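PDB 2RCC: ribonucleoside-diphosphate reductase subunit beta from Bacillus halodurans C-125, which probably serves as the iron-dependent small subunit of a class I ribonucleotide reductase, which converts ribonucleoside diphosphates into the deoxyribonucleotides needed for DNA synthesis. Local coordinates for residues Ile82-Ala86 against Tyr126-Leu130; Phe194-Tyr198 against Ile213-Asn217; Trp146-Leu152 against Trp264-Ile268. All blocks are in the same frame, centred on the assembly; numbering follows the deposited sequence. Where two conformers were deposited one is given.

Interaction 1: Ile82-Ala86 against Tyr126-Leu130; sequences IGLLA and YSYVL
Two helical turns, Ile82-Ala86 and Tyr126-Leu130, pass each other with axes 8.7 Å apart at closest approach and N-to-C directions 142° apart (signed crossing angle -142°). Both are regular alpha helix, with the i to i+4 bonds Ala86 N to Ile82 O at 2.8 Å and Leu130 N to Tyr126 O at 3.1 Å. The register is set by Ala86 and Tyr126, whose CA atoms lie 4.9 Å apart; the small alanine lets the backbones come this close, its CB 3.9 Å from Tyr126 CB.

Start with the ring. Tyr126, chi1 m and chi2 -52°, lays one face against Leu85 (m, t): Leu85 CB sits 3.6 Å from the ring centroid and only 7° off the normal, a CH-pi contact. Leu85 O is also 3.4 Å from Tyr126 CD2.

The rest is apolar. Ile82 (t, p) reaches across three residues, with CD1 3.9 Å from Tyr126 CD1, CG1 3.8 Å from Val129 CG1 and CG2 3.5 Å from Leu130 CD1. Leu130 (t, p) turns its CD2 to within 4.1 Å of Gly83 CA.

By similarity Tyr126 is the active-site residue, in family terms the radical-bearing tyrosine beside the diiron centre, and its side chain lies about 4 Å from that of the predicted iron ligand His122 at nearest atoms. The apolar surroundings are consistent with the pocket shielding the tyrosyl radical in class I relatives. In the ferritin-like helical bundle, helix 207-237 adds Ile213 and Ile216 against Tyr126, helix 191-202 adds Phe194, and helix 136-147 covers Leu130 with Ile142 and Phe143.

Interaction 2: Phe194-Tyr198 against Ile213-Asn217; sequences FAFFY and INYIN
Ile213 is the side chain to place first. Its helix, 207-237, meets helix 191-202 here with short-segment axes 10.7 Å apart and directions 140° apart (signed crossing angle -140°), and the nearest CA atoms are those of Phe194 and Ile213, 6.6 Å apart. Both segments are regular alpha helix.

Give Ile213 the m, m rotamer. Its closest approaches to the two phenyl rings are CG2 to Phe194 CD1, 3.6 Å, and CD1 to Phe197 CD2, 3.8 Å. Phe194, Phe197 and Tyr198 all take chi1 m, with chi2 at -36°, -64° and -40°. Tyr198 leaves its backbone sideways, yet its ring swings in far enough to put CZ 3.9 Å from Ile213 CG2. Its hydroxyl accepts from the amide of Asn214 (chi1 t), ND2 to Tyr198 OH at 3.2 Å, almost straight at 177°; Asn217, also t, lies close by.

This is helix pairing within the ferritin-like bundle, beside the presumed diiron site: Phe194 packs on Glu220, an iron ligand by similarity, and on Tyr126, the predicted active-site tyrosine. Tyr198, toward the outside, lies about 4 Å at nearest atoms from a bound PEG, probably from the crystallisation liquor. The contact is thus graded, phenyl rings and isoleucine forming a greasy inner wall by the predicted site while the Asn214 amide donates to the tyrosine hydroxyl at the more exposed border.

Interaction 3: Trp146-Leu152 against Trp264-Ile268; sequences WKHDDVL and WFRYI
Val151, Trp264 and Tyr267 bury the most surface here. Val151 (chi1 t) fills the corner formed by the two rings, one methyl over a face of each: CG1 stands 3.8 Å from the centroid of the Trp264 six-membered ring, 22° off its normal, and CG2 stands 3.7 Å from the centroid of the Tyr267 ring, 14° off. Both are CH-pi contacts. The valine and Trp264 also set the register, with CA atoms 7.7 Å apart.

Trp264 (chi1 -83°, chi2 86°) has its CZ2 3.2 Å from Val151 O, and Leu152 CA meets the ring edge at 3.4 Å from that same Trp264 CZ2. Its six-membered ring and that of Trp146 are inclined at 25° but slid apart, centroids 5.7 Å distant, touching at CZ3 to CZ3, 3.5 Å. Trp146 CH2 meets Ile268 CD1 at 3.5 Å.

The segment 146-152 is a tight helix-to-helix corner of the all-helical ferritin-like fold: helix 136-147 ends, His148 leaves helical angles (-102/25), and Asp149 (-91/128) is the N-cap of helix 150-168, its OD1 accepting from Leu152 N at 2.9 Å.

Tyr267 (chi1 t, chi2 54°) extends from the last turn of helix 244-268 to that cap, donating from OH to Asp149 OD2 in a very short 2.4 Å hydrogen bond. Helix 72-87 adjoins the contact, and Trp146 NE1 is hydrogen-bonded to its Lys80 O.

How the interactions relate
Helix 72-87 ties the set together. It supplies segment 82-86 of interaction 1, and from that same segment Leu84 packs against Trp146, Leu152 and Trp264 of interaction 3, with its CD2 3.5 Å from Trp264 CZ3. Interactions 1 and 2 are joined round the predicted radical site: Tyr126 CE1 lies 3.4 Å from Ile216 CD1, and Ile82 CD1 lies 3.9 Å from Phe197 CZ. Interactions 2 and 3 do not touch. Chemistry follows depth. Interaction 1 is buried and its side-chain contacts are essentially apolar; interactions 2 and 3, partly buried, each add a hydrogen bond of a tyrosine hydroxyl, which accepts from an amide in interaction 2 and donates to the helix-capping carboxylate in interaction 3.

Interaction 1: Ile82-Ala86 against Tyr126-Leu130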
ATOM      1  N   ILE A  82      20.785 -13.869  -4.390  1.00 22.36           N
ATOM      2  CA  ILE A  82      19.791 -13.121  -5.174  1.00 22.70           C
ATOM      3  C   ILE A  82      18.609 -14.041  -5.543  1.00 25.74           C
ATOM      4  O   ILE A  82      17.469 -13.607  -5.440  1.00 24.88           O
ATOM      5  CB  ILE A  82      20.407 -12.369  -6.418  1.00 23.65           C
ATOM      6  CG1 ILE A  82      19.571 -11.142  -6.737  1.00 26.51           C
ATOM      7  CG2 ILE A  82      20.645 -13.301  -7.661  1.00 20.93           C
ATOM      8  CD1 ILE A  82      19.797 -10.001  -5.675  1.00 26.02           C
ATOM      9  N   GLY A  83      18.907 -15.306  -5.899  1.00 25.65           N
ATOM     10  CA  GLY A  83      17.907 -16.333  -6.200  1.00 24.89           C
ATOM     11  C   GLY A  83      16.941 -16.574  -5.039  1.00 26.14           C
ATOM     12  O   GLY A  83      15.731 -16.621  -5.246  1.00 28.40           O
ATOM     13  N   LEU A  84      17.471 -16.699  -3.822  1.00 25.89           N
ATOM     14  CA  LEU A  84      16.665 -16.896  -2.620  1.00 25.89           C
ATOM     15  C   LEU A  84      15.784 -15.679  -2.369  1.00 27.60           C
ATOM     16  O   LEU A  84      14.586 -15.820  -2.097  1.00 24.96           O
ATOM     17  CB  LEU A  84      17.538 -17.120  -1.380  1.00 25.03           C
ATOM     18  CG  LEU A  84      16.765 -17.411  -0.087  1.00 27.22           C
ATOM     19  CD1 LEU A  84      15.780 -18.577  -0.244  1.00 32.09           C
ATOM     20  CD2 LEU A  84      17.712 -17.651   1.021  1.00 22.93           C
ATOM     21  N   LEU A  85      16.401 -14.495  -2.418  1.00 23.26           N
ATOM     22  CA  LEU A  85      15.667 -13.232  -2.246  1.00 25.05           C
ATOM     23  C   LEU A  85      14.523 -13.095  -3.264  1.00 22.78           C
ATOM     24  O   LEU A  85      13.425 -12.686  -2.888  1.00 26.80           O
ATOM     25  CB  LEU A  85      16.618 -12.026  -2.307  1.00 22.16           C
ATOM     26  CG  LEU A  85      17.555 -11.901  -1.091  1.00 25.80           C
ATOM     27  CD1 LEU A  85      18.650 -10.871  -1.351  1.00 17.19           C
ATOM     28  CD2 LEU A  85      16.784 -11.556   0.156  1.00 23.01           C
ATOM     29  N   ALA A  86      14.780 -13.456  -4.522  1.00 17.92           N
ATOM     30  CA  ALA A  86      13.757 -13.457  -5.564  1.00 18.31           C
ATOM     31  C   ALA A  86      12.708 -14.548  -5.309  1.00 18.84           C
ATOM     32  O   ALA A  86      11.532 -14.308  -5.518  1.00 17.04           O
ATOM     33  CB  ALA A  86      14.392 -13.636  -6.933  1.00 17.32           C
ATOM     34  N   TYR A 126      14.551  -7.861  -7.046  1.00 14.95           N
ATOM     35  CA  TYR A 126      15.397  -9.051  -6.958  1.00 16.17           C
ATOM     36  C   TYR A 126      15.329  -9.855  -8.280  1.00 17.44           C
ATOM     37  O   TYR A 126      16.357 -10.284  -8.807  1.00 19.64           O
ATOM     38  CB  TYR A 126      15.035  -9.960  -5.792  1.00 16.55           C
ATOM     39  CG  TYR A 126      15.231  -9.355  -4.427  1.00 12.73           C
ATOM     40  CD1 TYR A 126      16.424  -8.771  -4.058  1.00 16.34           C
ATOM     41  CD2 TYR A 126      14.206  -9.385  -3.488  1.00 12.73           C
ATOM     42  CE1 TYR A 126      16.572  -8.169  -2.788  1.00 16.85           C
ATOM     43  CE2 TYR A 126      14.349  -8.828  -2.237  1.00 14.79           C
ATOM     44  CZ  TYR A 126      15.531  -8.234  -1.879  1.00 19.35           C
ATOM     45  OH  TYR A 126      15.648  -7.699  -0.616  1.00 19.64           O
ATOM     46  N   SER A 127      14.133 -10.042  -8.803  1.00 17.14           N
ATOM     47  CA  SER A 127      13.951 -10.679 -10.111  1.00 19.26           C
ATOM     48  C   SER A 127      14.647  -9.949 -11.218  1.00 18.05           C
ATOM     49  O   SER A 127      15.183 -10.563 -12.108  1.00 19.53           O
ATOM     50  CB  SER A 127      12.468 -10.790 -10.488  1.00 21.50           C
ATOM     51  OG  SER A 127      11.840 -11.659  -9.571  1.00 33.96           O
ATOM     52  N   TYR A 128      14.552  -8.633 -11.199  1.00 18.49           N
ATOM     53  CA  TYR A 128      15.195  -7.763 -12.188  1.00 18.48           C
ATOM     54  C   TYR A 128      16.734  -7.948 -12.243  1.00 19.01           C
ATOM     55  O   TYR A 128      17.332  -7.975 -13.332  1.00 17.76           O
ATOM     56  CB  TYR A 128      14.804  -6.320 -11.849  1.00 19.77           C
ATOM     57  CG  TYR A 128      15.328  -5.212 -12.720  1.00 22.24           C
ATOM     58  CD1 TYR A 128      14.549  -4.675 -13.763  1.00 25.01           C
ATOM     59  CD2 TYR A 128      16.550  -4.618 -12.443  1.00 15.81           C
ATOM     60  CE1 TYR A 128      15.026  -3.614 -14.541  1.00 26.90           C
ATOM     61  CE2 TYR A 128      17.046  -3.570 -13.220  1.00 20.07           C
ATOM     62  CZ  TYR A 128      16.283  -3.064 -14.256  1.00 28.58           C
ATOM     63  OH  TYR A 128      16.769  -1.990 -14.997  1.00 23.23           O
ATOM     64  N   VAL A 129      17.363  -8.052 -11.076  1.00 16.24           N
ATOM     65  CA  VAL A 129      18.790  -8.315 -10.982  1.00 15.47           C
ATOM     66  C   VAL A 129      19.079  -9.718 -11.563  1.00 19.54           C
ATOM     67  O   VAL A 129      19.914  -9.870 -12.452  1.00 18.10           O
ATOM     68  CB  VAL A 129      19.310  -8.205  -9.517  1.00 17.83           C
ATOM     69  CG1 VAL A 129      20.753  -8.735  -9.374  1.00 12.65           C
ATOM     70  CG2 VAL A 129      19.221  -6.771  -9.005  1.00 16.24           C
ATOM     71  N   LEU A 130      18.363 -10.735 -11.093  1.00 22.40           N
ATOM     72  CA  LEU A 130      18.590 -12.103 -11.552  1.00 22.77           C
ATOM     73  C   LEU A 130      18.387 -12.257 -13.093  1.00 23.37           C
ATOM     74  O   LEU A 130      19.251 -12.820 -13.784  1.00 23.23           O
ATOM     75  CB  LEU A 130      17.722 -13.056 -10.734  1.00 26.52           C
ATOM     76  CG  LEU A 130      17.960 -14.556 -10.853  1.00 22.87           C
ATOM     77  CD1 LEU A 130      19.374 -14.910 -10.470  1.00 20.65           C
ATOM     78  CD2 LEU A 130      16.946 -15.335 -10.034  1.00 30.29           C
TER

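Interaction 2: Phe194-Tyr198 against Ile213-Asn217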
ATOM      1  N   PHE A 194      22.985  -9.092   2.463  1.00 16.23           N
ATOM      2  CA  PHE A 194      23.167  -7.718   1.973  1.00 16.13           C
ATOM      3  C   PHE A 194      24.620  -7.300   2.065  1.00 16.15           C
ATOM      4  O   PHE A 194      25.156  -6.721   1.131  1.00 16.25           O
ATOM      5  CB  PHE A 194      22.289  -6.723   2.705  1.00 19.10           C
ATOM      6  CG  PHE A 194      20.783  -7.032   2.635  1.00 22.87           C
ATOM      7  CD1 PHE A 194      20.189  -7.590   1.488  1.00 24.05           C
ATOM      8  CD2 PHE A 194      19.973  -6.734   3.710  1.00 25.62           C
ATOM      9  CE1 PHE A 194      18.832  -7.853   1.428  1.00 22.84           C
ATOM     10  CE2 PHE A 194      18.579  -7.007   3.658  1.00 29.81           C
ATOM     11  CZ  PHE A 194      18.017  -7.561   2.519  1.00 23.31           C
ATOM     12  N   ALA A 195      25.272  -7.634   3.169  1.00 19.31           N
ATOM     13  CA  ALA A 195      26.709  -7.363   3.332  1.00 18.61           C
ATOM     14  C   ALA A 195      27.556  -7.968   2.218  1.00 18.45           C
ATOM     15  O   ALA A 195      28.554  -7.356   1.808  1.00 18.37           O
ATOM     16  CB  ALA A 195      27.200  -7.852   4.711  1.00 16.13           C
ATOM     17  N   PHE A 196      27.185  -9.166   1.753  1.00 19.43           N
ATOM     18  CA  PHE A 196      27.857  -9.829   0.617  1.00 18.21           C
ATOM     19  C   PHE A 196      27.852  -8.899  -0.614  1.00 19.06           C
ATOM     20  O   PHE A 196      28.866  -8.714  -1.261  1.00 18.50           O
ATOM     21  CB  PHE A 196      27.243 -11.215   0.316  1.00 16.97           C
ATOM     22  CG  PHE A 196      27.677 -11.801  -1.009  1.00 19.07           C
ATOM     23  CD1 PHE A 196      28.808 -12.583  -1.094  1.00 23.76           C
ATOM     24  CD2 PHE A 196      26.952 -11.583  -2.162  1.00 19.62           C
ATOM     25  CE1 PHE A 196      29.200 -13.125  -2.299  1.00 17.55           C
ATOM     26  CE2 PHE A 196      27.372 -12.090  -3.391  1.00 19.98           C
ATOM     27  CZ  PHE A 196      28.478 -12.861  -3.451  1.00 22.46           C
ATOM     28  N   PHE A 197      26.696  -8.311  -0.915  1.00 17.54           N
ATOM     29  CA  PHE A 197      26.580  -7.420  -2.033  1.00 17.19           C
ATOM     30  C   PHE A 197      27.428  -6.160  -1.830  1.00 16.77           C
ATOM     31  O   PHE A 197      28.124  -5.722  -2.757  1.00 21.24           O
ATOM     32  CB  PHE A 197      25.110  -7.101  -2.331  1.00 18.07           C
ATOM     33  CG  PHE A 197      24.320  -8.306  -2.735  1.00 16.33           C
ATOM     34  CD1 PHE A 197      24.620  -8.981  -3.899  1.00 18.21           C
ATOM     35  CD2 PHE A 197      23.313  -8.790  -1.942  1.00 21.15           C
ATOM     36  CE1 PHE A 197      23.907 -10.098  -4.268  1.00 17.61           C
ATOM     37  CE2 PHE A 197      22.599  -9.907  -2.318  1.00 22.18           C
ATOM     38  CZ  PHE A 197      22.908 -10.552  -3.472  1.00 20.53           C
ATOM     39  N   TYR A 198      27.397  -5.600  -0.617  1.00 18.38           N
ATOM     40  CA  TYR A 198      28.202  -4.402  -0.334  1.00 19.10           C
ATOM     41  C   TYR A 198      29.696  -4.704  -0.373  1.00 19.67           C
ATOM     42  O   TYR A 198      30.482  -3.829  -0.761  1.00 18.83           O
ATOM     43  CB  TYR A 198      27.842  -3.780   1.026  1.00 19.96           C
ATOM     44  CG  TYR A 198      26.390  -3.370   1.200  1.00 22.62           C
ATOM     45  CD1 TYR A 198      25.662  -2.777   0.168  1.00 30.98           C
ATOM     46  CD2 TYR A 198      25.760  -3.525   2.435  1.00 23.32           C
ATOM     47  CE1 TYR A 198      24.331  -2.393   0.359  1.00 28.51           C
ATOM     48  CE2 TYR A 198      24.459  -3.149   2.629  1.00 24.54           C
ATOM     49  CZ  TYR A 198      23.759  -2.581   1.594  1.00 28.34           C
ATOM     50  OH  TYR A 198      22.475  -2.214   1.826  1.00 28.55           O
ATOM     51  N   ILE A 213      20.160  -2.962  -3.582  1.00 18.61           N
ATOM     52  CA  ILE A 213      20.169  -3.542  -2.231  1.00 20.32           C
ATOM     53  C   ILE A 213      20.143  -2.437  -1.163  1.00 22.68           C
ATOM     54  O   ILE A 213      19.431  -2.544  -0.166  1.00 19.65           O
ATOM     55  CB  ILE A 213      21.414  -4.448  -1.983  1.00 21.14           C
ATOM     56  CG1 ILE A 213      21.383  -5.698  -2.872  1.00 23.45           C
ATOM     57  CG2 ILE A 213      21.507  -4.891  -0.524  1.00 21.62           C
ATOM     58  CD1 ILE A 213      20.262  -6.690  -2.583  1.00 21.09           C
ATOM     59  N   ASN A 214      20.922  -1.387  -1.378  1.00 22.64           N
ATOM     60  CA  ASN A 214      20.990  -0.274  -0.462  1.00 22.01           C
ATOM     61  C   ASN A 214      19.680   0.508  -0.424  1.00 24.25           C
ATOM     62  O   ASN A 214      19.275   0.933   0.645  1.00 22.75           O
ATOM     63  CB  ASN A 214      22.158   0.620  -0.825  1.00 23.26           C
ATOM     64  CG  ASN A 214      22.577   1.540   0.309  1.00 36.22           C
ATOM     65  OD1 ASN A 214      22.649   2.745   0.124  1.00 44.57           O
ATOM     66  ND2 ASN A 214      22.823   0.976   1.496  1.00 32.36           N
ATOM     67  N   TYR A 215      19.018   0.695  -1.578  1.00 21.14           N
ATOM     68  CA  TYR A 215      17.671   1.301  -1.583  1.00 19.54           C
ATOM     69  C   TYR A 215      16.684   0.437  -0.803  1.00 19.96           C
ATOM     70  O   TYR A 215      15.898   0.984  -0.012  1.00 19.35           O
ATOM     71  CB  TYR A 215      17.159   1.545  -2.969  1.00 20.93           C
ATOM     72  CG  TYR A 215      17.943   2.564  -3.802  1.00 23.73           C
ATOM     73  CD1 TYR A 215      18.847   3.466  -3.233  1.00 33.00           C
ATOM     74  CD2 TYR A 215      17.702   2.664  -5.159  1.00 26.41           C
ATOM     75  CE1 TYR A 215      19.518   4.403  -4.035  1.00 28.96           C
ATOM     76  CE2 TYR A 215      18.344   3.592  -5.937  1.00 26.98           C
ATOM     77  CZ  TYR A 215      19.247   4.455  -5.369  1.00 30.06           C
ATOM     78  OH  TYR A 215      19.889   5.390  -6.159  1.00 37.31           O
ATOM     79  N   ILE A 216      16.732  -0.874  -1.026  1.00 16.63           N
ATOM     80  CA  ILE A 216      15.895  -1.814  -0.265  1.00 17.36           C
ATOM     81  C   ILE A 216      16.172  -1.713   1.247  1.00 20.76           C
ATOM     82  O   ILE A 216      15.242  -1.577   2.058  1.00 20.02           O
ATOM     83  CB  ILE A 216      16.084  -3.280  -0.714  1.00 17.84           C
ATOM     84  CG1 ILE A 216      15.557  -3.497  -2.140  1.00 20.91           C
ATOM     85  CG2 ILE A 216      15.401  -4.275   0.307  1.00 18.37           C
ATOM     86  CD1 ILE A 216      15.986  -4.808  -2.855  1.00 19.70           C
ATOM     87  N   ASN A 217      17.454  -1.737   1.599  0.50 19.89           N
ATOM     88  CA  ASN A 217      17.909  -1.698   2.991  0.50 20.88           C
ATOM     89  C   ASN A 217      17.495  -0.351   3.661  0.50 21.58           C
ATOM     90  O   ASN A 217      17.126  -0.348   4.833  0.50 21.81           O
ATOM     91  CB  ASN A 217      19.433  -1.964   3.014  0.50 22.18           C
ATOM     92  CG  ASN A 217      19.962  -2.571   4.320  0.50 23.93           C
ATOM     93  OD1 ASN A 217      19.232  -3.002   5.212  0.50 28.47           O
ATOM     94  ND2 ASN A 217      21.287  -2.662   4.385  0.50 25.90           N
TER

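Interaction 3: Trp146-Leu152 against Trp264-Ile268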
ATOM      1  N   TRP A 146      16.425 -24.139  -4.229  1.00 24.68           N
ATOM      2  CA  TRP A 146      15.872 -23.551  -3.008  1.00 26.04           C
ATOM      3  C   TRP A 146      14.554 -24.199  -2.587  1.00 28.41           C
ATOM      4  O   TRP A 146      14.324 -24.360  -1.398  1.00 28.05           O
ATOM      5  CB  TRP A 146      15.701 -22.046  -3.106  1.00 24.34           C
ATOM      6  CG  TRP A 146      16.969 -21.304  -2.914  1.00 21.73           C
ATOM      7  CD1 TRP A 146      17.588 -20.505  -3.804  1.00 21.92           C
ATOM      8  CD2 TRP A 146      17.794 -21.330  -1.748  1.00 19.98           C
ATOM      9  NE1 TRP A 146      18.746 -20.006  -3.262  1.00 22.44           N
ATOM     10  CE2 TRP A 146      18.892 -20.502  -1.997  1.00 14.51           C
ATOM     11  CE3 TRP A 146      17.700 -21.973  -0.511  1.00 17.51           C
ATOM     12  CZ2 TRP A 146      19.890 -20.291  -1.056  1.00 20.55           C
ATOM     13  CZ3 TRP A 146      18.680 -21.746   0.432  1.00 19.33           C
ATOM     14  CH2 TRP A 146      19.764 -20.929   0.146  1.00 19.40           C
ATOM     15  N   LYS A 147      13.732 -24.588  -3.566  1.00 29.99           N
ATOM     16  CA  LYS A 147      12.440 -25.224  -3.327  1.00 31.37           C
ATOM     17  C   LYS A 147      12.605 -26.483  -2.486  1.00 33.52           C
ATOM     18  O   LYS A 147      11.801 -26.717  -1.582  1.00 37.12           O
ATOM     19  CB  LYS A 147      11.742 -25.558  -4.655  1.00 30.93           C
ATOM     20  N   HIS A 148      13.655 -27.258  -2.758  1.00 32.89           N
ATOM     21  CA  HIS A 148      13.951 -28.478  -2.008  1.00 34.54           C
ATOM     22  C   HIS A 148      15.076 -28.322  -0.970  1.00 32.30           C
ATOM     23  O   HIS A 148      15.706 -29.300  -0.615  1.00 32.67           O
ATOM     24  CB  HIS A 148      14.310 -29.601  -2.976  1.00 35.79           C
ATOM     25  CG  HIS A 148      13.300 -29.801  -4.060  1.00 45.71           C
ATOM     26  ND1 HIS A 148      12.012 -30.222  -3.804  1.00 53.84           N
ATOM     27  CD2 HIS A 148      13.396 -29.667  -5.404  1.00 53.20           C
ATOM     28  CE1 HIS A 148      11.347 -30.307  -4.942  1.00 54.13           C
ATOM     29  NE2 HIS A 148      12.167 -29.982  -5.928  1.00 58.13           N
ATOM     30  N   ASP A 149      15.318 -27.115  -0.470  1.00 30.51           N
ATOM     31  CA  ASP A 149      16.371 -26.907   0.525  1.00 29.61           C
ATOM     32  C   ASP A 149      15.808 -27.060   1.951  1.00 31.28           C
ATOM     33  O   ASP A 149      14.817 -26.421   2.323  1.00 30.93           O
ATOM     34  CB  ASP A 149      17.055 -25.554   0.324  1.00 28.43           C
ATOM     35  CG  ASP A 149      18.263 -25.388   1.207  1.00 29.47           C
ATOM     36  OD1 ASP A 149      18.089 -25.037   2.391  1.00 27.51           O
ATOM     37  OD2 ASP A 149      19.391 -25.592   0.721  1.00 20.92           O
ATOM     38  N   ASP A 150      16.470 -27.901   2.749  1.00 31.62           N
ATOM     39  CA  ASP A 150      16.057 -28.176   4.129  1.00 32.76           C
ATOM     40  C   ASP A 150      16.318 -27.027   5.072  1.00 31.35           C
ATOM     41  O   ASP A 150      15.519 -26.809   5.976  1.00 34.47           O
ATOM     42  CB  ASP A 150      16.777 -29.400   4.673  1.00 32.57           C
ATOM     43  CG  ASP A 150      16.429 -30.657   3.920  1.00 39.84           C
ATOM     44  OD1 ASP A 150      15.222 -30.988   3.830  1.00 46.83           O
ATOM     45  OD2 ASP A 150      17.369 -31.313   3.428  1.00 48.72           O
ATOM     46  N   VAL A 151      17.445 -26.337   4.896  1.00 31.56           N
ATOM     47  CA  VAL A 151      17.797 -25.186   5.730  1.00 32.76           C
ATOM     48  C   VAL A 151      16.715 -24.102   5.551  1.00 35.05           C
ATOM     49  O   VAL A 151      16.324 -23.463   6.526  1.00 35.39           O
ATOM     50  CB  VAL A 151      19.227 -24.647   5.439  1.00 33.15           C
ATOM     51  CG1 VAL A 151      19.517 -23.383   6.249  1.00 32.98           C
ATOM     52  CG2 VAL A 151      20.294 -25.734   5.724  1.00 29.78           C
ATOM     53  N   LEU A 152      16.207 -23.943   4.322  1.00 35.87           N
ATOM     54  CA  LEU A 152      15.107 -23.007   4.037  1.00 35.06           C
ATOM     55  C   LEU A 152      13.814 -23.444   4.711  1.00 35.97           C
ATOM     56  O   LEU A 152      13.169 -22.621   5.353  1.00 33.62           O
ATOM     57  CB  LEU A 152      14.910 -22.829   2.527  1.00 35.93           C
ATOM     58  CG  LEU A 152      13.895 -21.788   2.031  1.00 35.67           C
ATOM     59  CD1 LEU A 152      14.141 -20.401   2.608  1.00 36.19           C
ATOM     60  CD2 LEU A 152      13.949 -21.766   0.528  1.00 31.37           C
ATOM     61  N   TRP A 264      22.689 -19.496   8.423  1.00 20.99           N
ATOM     62  CA  TRP A 264      22.486 -19.210   7.016  0.50 21.51           C
ATOM     63  C   TRP A 264      23.751 -18.654   6.385  1.00 19.60           C
ATOM     64  O   TRP A 264      24.161 -19.089   5.305  1.00 17.79           O
ATOM     65  CB  TRP A 264      21.308 -18.267   6.840  0.50 23.37           C
ATOM     66  CG  TRP A 264      20.011 -19.002   6.844  0.50 26.57           C
ATOM     67  CD1 TRP A 264      19.244 -19.378   7.918  0.50 31.23           C
ATOM     68  CD2 TRP A 264      19.343 -19.480   5.699  0.50 30.96           C
ATOM     69  NE1 TRP A 264      18.135 -20.040   7.502  0.50 32.86           N
ATOM     70  CE2 TRP A 264      18.163 -20.114   6.138  0.50 33.16           C
ATOM     71  CE3 TRP A 264      19.619 -19.423   4.332  0.50 30.31           C
ATOM     72  CZ2 TRP A 264      17.253 -20.665   5.265  0.50 32.32           C
ATOM     73  CZ3 TRP A 264      18.727 -19.984   3.464  0.50 33.11           C
ATOM     74  CH2 TRP A 264      17.560 -20.609   3.927  0.50 31.75           C
ATOM     75  N   PHE A 265      24.342 -17.680   7.052  1.00 19.36           N
ATOM     76  CA  PHE A 265      25.617 -17.124   6.621  1.00 15.82           C
ATOM     77  C   PHE A 265      26.668 -18.257   6.476  1.00 15.94           C
ATOM     78  O   PHE A 265      27.385 -18.333   5.485  1.00 16.61           O
ATOM     79  CB  PHE A 265      26.134 -16.124   7.650  1.00 17.61           C
ATOM     80  CG  PHE A 265      27.569 -15.801   7.449  1.00 19.88           C
ATOM     81  CD1 PHE A 265      27.944 -15.121   6.316  1.00 20.47           C
ATOM     82  CD2 PHE A 265      28.543 -16.281   8.323  1.00 23.73           C
ATOM     83  CE1 PHE A 265      29.295 -14.851   6.055  1.00 25.19           C
ATOM     84  CE2 PHE A 265      29.894 -16.029   8.072  1.00 28.05           C
ATOM     85  CZ  PHE A 265      30.255 -15.281   6.937  1.00 18.87           C
ATOM     86  N   ARG A 266      26.743 -19.150   7.464  1.00 15.84           N
ATOM     87  CA  ARG A 266      27.719 -20.243   7.383  1.00 18.10           C
ATOM     88  C   ARG A 266      27.462 -21.207   6.207  1.00 18.25           C
ATOM     89  O   ARG A 266      28.385 -21.721   5.581  1.00 17.78           O
ATOM     90  CB  ARG A 266      27.746 -21.039   8.681  1.00 16.05           C
ATOM     91  CG  ARG A 266      28.541 -20.402   9.797  1.00 19.68           C
ATOM     92  CD  ARG A 266      28.535 -21.312  11.047  1.00 27.61           C
ATOM     93  NE  ARG A 266      27.497 -20.941  12.007  1.00 38.86           N
ATOM     94  CZ  ARG A 266      27.689 -20.378  13.208  1.00 47.47           C
ATOM     95  NH1 ARG A 266      28.902 -20.150  13.728  1.00 55.83           N
ATOM     96  NH2 ARG A 266      26.625 -20.077  13.944  1.00 56.66           N
ATOM     97  N   TYR A 267      26.191 -21.466   5.955  1.00 17.86           N
ATOM     98  CA  TYR A 267      25.745 -22.371   4.906  1.00 19.67           C
ATOM     99  C   TYR A 267      26.067 -21.878   3.501  1.00 20.63           C
ATOM    100  O   TYR A 267      26.519 -22.639   2.662  1.00 22.32           O
ATOM    101  CB  TYR A 267      24.232 -22.514   5.071  1.00 20.79           C
ATOM    102  CG  TYR A 267      23.496 -23.452   4.157  1.00 24.38           C
ATOM    103  CD1 TYR A 267      23.896 -24.768   4.034  1.00 22.74           C
ATOM    104  CD2 TYR A 267      22.308 -23.059   3.530  1.00 27.86           C
ATOM    105  CE1 TYR A 267      23.200 -25.659   3.245  1.00 25.10           C
ATOM    106  CE2 TYR A 267      21.591 -23.944   2.750  1.00 22.23           C
ATOM    107  CZ  TYR A 267      22.058 -25.249   2.602  1.00 29.31           C
ATOM    108  OH  TYR A 267      21.381 -26.165   1.833  1.00 26.71           O
ATOM    109  N   ILE A 268      25.835 -20.601   3.259  1.00 21.16           N
ATOM    110  CA  ILE A 268      25.999 -20.015   1.915  1.00 25.33           C
ATOM    111  C   ILE A 268      27.328 -19.332   1.621  1.00 23.59           C
ATOM    112  O   ILE A 268      27.809 -19.407   0.493  1.00 20.88           O
ATOM    113  CB  ILE A 268      24.858 -18.992   1.631  1.00 23.56           C
ATOM    114  CG1 ILE A 268      23.512 -19.673   1.761  1.00 27.07           C
ATOM    115  CG2 ILE A 268      24.961 -18.377   0.212  1.00 22.68           C
ATOM    116  CD1 ILE A 268      22.395 -18.854   1.122  1.00 31.35           C
TER